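Local coordinates for protein VP1 (Merkel cell polyomavirus, PDB 4FMH) that forms the pentameric building blocks of the viral capsid and binds sialylated glycans on the host cell during attachment, at residues T224-S229 with D257-L262. Residues are numbered along the deposited sequence; the frame is centred on the assembly and turned at random.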
loop_
_atom_site.group_PDB
_atom_site.type_symbol
_atom_site.label_atom_id
_atom_site.label_comp_id
_atom_site.label_asym_id
_atom_site.label_seq_id
_atom_site.Cartn_x
_atom_site.Cartn_y
_atom_site.Cartn_z
ATOM N N THR B 224 -1.968 1.538 13.094
ATOM C CA THR B 224 -2.925 0.452 13.032
ATOM C C THR B 224 -3.942 0.840 11.977
ATOM O O THR B 224 -4.611 1.876 12.092
ATOM C CB THR B 224 -3.585 0.210 14.389
ATOM O OG1 THR B 224 -2.592 -0.277 15.304
ATOM C CG2 THR B 224 -4.734 -0.830 14.282
ATOM N N VAL B 225 -4.028 0.013 10.937
ATOM C CA VAL B 225 -4.863 0.292 9.773
ATOM C C VAL B 225 -5.797 -0.900 9.590
ATOM O O VAL B 225 -5.359 -1.998 9.227
ATOM C CB VAL B 225 -4.002 0.502 8.504
ATOM C CG1 VAL B 225 -4.874 0.649 7.252
ATOM C CG2 VAL B 225 -3.070 1.714 8.662
ATOM N N LEU B 226 -7.079 -0.685 9.878
ATOM C CA LEU B 226 -8.069 -1.762 9.841
ATOM C C LEU B 226 -9.315 -1.317 9.087
ATOM O O LEU B 226 -9.675 -0.138 9.110
ATOM C CB LEU B 226 -8.437 -2.203 11.267
ATOM C CG LEU B 226 -7.277 -2.750 12.128
ATOM C CD1 LEU B 226 -7.702 -2.900 13.587
ATOM C CD2 LEU B 226 -6.746 -4.078 11.571
ATOM N N GLN B 227 -9.967 -2.267 8.421
ATOM C CA GLN B 227 -11.236 -2.012 7.745
ATOM C C GLN B 227 -12.346 -2.853 8.355
ATOM O O GLN B 227 -12.091 -3.874 8.994
ATOM C CB GLN B 227 -11.147 -2.309 6.239
ATOM C CG GLN B 227 -10.156 -1.428 5.465
ATOM C CD GLN B 227 -8.760 -2.001 5.496
ATOM O OE1 GLN B 227 -8.591 -3.218 5.509
ATOM N NE2 GLN B 227 -7.748 -1.133 5.516
ATOM N N PHE B 228 -13.579 -2.399 8.162
ATOM C CA PHE B 228 -14.765 -3.135 8.576
ATOM C C PHE B 228 -15.898 -2.844 7.600
ATOM O O PHE B 228 -16.052 -1.715 7.143
ATOM C CB PHE B 228 -15.169 -2.776 10.013
ATOM C CG PHE B 228 -15.256 -1.282 10.284
ATOM C CD1 PHE B 228 -14.099 -0.534 10.547
ATOM C CD2 PHE B 228 -16.486 -0.640 10.313
ATOM C CE1 PHE B 228 -14.171 0.840 10.801
ATOM C CE2 PHE B 228 -16.570 0.736 10.566
ATOM C CZ PHE B 228 -15.403 1.475 10.815
ATOM N N SER B 229 -16.665 -3.877 7.259
ATOM C CA SER B 229 -17.817 -3.741 6.375
ATOM C C SER B 229 -18.613 -5.023 6.463
ATOM O O SER B 229 -18.034 -6.114 6.493
ATOM C CB SER B 229 -17.385 -3.544 4.917
ATOM O OG SER B 229 -18.517 -3.515 4.051
ATOM N N ASP B 257 -6.371 -11.035 17.372
ATOM C CA ASP B 257 -6.344 -9.673 16.838
ATOM C C ASP B 257 -5.668 -8.682 17.774
ATOM O O ASP B 257 -6.337 -7.970 18.532
ATOM C CB ASP B 257 -7.753 -9.208 16.461
ATOM C CG ASP B 257 -8.331 -10.007 15.301
ATOM O OD1 ASP B 257 -7.929 -9.751 14.141
ATOM O OD2 ASP B 257 -9.165 -10.908 15.559
ATOM N N ILE B 258 -4.337 -8.661 17.719
ATOM C CA ILE B 258 -3.531 -7.678 18.447
ATOM C C ILE B 258 -3.528 -6.394 17.625
ATOM O O ILE B 258 -3.205 -6.421 16.434
ATOM C CB ILE B 258 -2.096 -8.183 18.689
ATOM C CG1 ILE B 258 -2.125 -9.444 19.563
ATOM C CG2 ILE B 258 -1.234 -7.078 19.337
ATOM C CD1 ILE B 258 -0.813 -10.251 19.580
ATOM N N VAL B 259 -3.910 -5.282 18.252
ATOM C CA VAL B 259 -4.104 -4.018 17.512
ATOM C C VAL B 259 -3.083 -2.936 17.860
ATOM O O VAL B 259 -3.159 -1.814 17.350
ATOM C CB VAL B 259 -5.531 -3.450 17.688
ATOM C CG1 VAL B 259 -6.553 -4.350 16.998
ATOM C CG2 VAL B 259 -5.870 -3.241 19.174
ATOM N N GLY B 260 -2.133 -3.266 18.733
ATOM C CA GLY B 260 -1.076 -2.316 19.065
ATOM C C GLY B 260 -0.870 -2.094 20.547
ATOM O O GLY B 260 -1.470 -2.786 21.375
ATOM N N PHE B 261 -0.010 -1.125 20.867
ATOM C CA PHE B 261 0.369 -0.822 22.243
ATOM C C PHE B 261 -0.445 0.321 22.823
ATOM O O PHE B 261 -0.728 1.307 22.132
ATOM C CB PHE B 261 1.837 -0.391 22.333
ATOM C CG PHE B 261 2.829 -1.458 21.972
ATOM C CD1 PHE B 261 3.120 -2.488 22.859
ATOM C CD2 PHE B 261 3.514 -1.398 20.754
ATOM C CE1 PHE B 261 4.069 -3.466 22.530
ATOM C CE2 PHE B 261 4.463 -2.369 20.420
ATOM C CZ PHE B 261 4.731 -3.404 21.316
ATOM N N LEU B 262 -0.793 0.184 24.104
ATOM C CA LEU B 262 -1.203 1.314 24.918
ATOM C C LEU B 262 0.073 1.897 25.517
ATOM O O LEU B 262 0.807 1.206 26.237
ATOM C CB LEU B 262 -2.160 0.876 26.026
ATOM C CG LEU B 262 -2.726 1.974 26.944
ATOM C CD1 LEU B 262 -3.644 2.944 26.187
ATOM C CD2 LEU B 262 -3.444 1.362 28.138
#
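The hydroxyl OG1 of Thr224 gives a short hydrogen bond of 2.6 Å to the carbonyl O of Val259, joining the residue that leads into strand 225-229 to strand 250-263 of the VP1 jelly roll. The Asn131 side-chain amide also bonds to OG1, so two groups grip this buried oxygen. Thr224 OG1 sits beside its own backbone N, chi1 -67°, and from there reaches the carbonyl with a C=O...O angle of 147°, tilted 32° from the carbonyl plane.

No backbone hydrogen bond links 224-229 to 257-262; side chains make the contact, with one backbone carbonyl as acceptor. Strand 250-263 pairs with strands 131-138 and 269-287 of its own chain, whereas residues 226-229 extend a sheet of a neighbouring subunit in antiparallel pairing, so the contact joins the intersubunit sheet to the jelly roll of the chain that supplies both segments. His133 packs against both Leu226 and Val259. The side chains of Leu226 and Val259 cross at about a right angle, and their methyls meet at 3.9 Å, Leu226 CD1 against Val259 CG1.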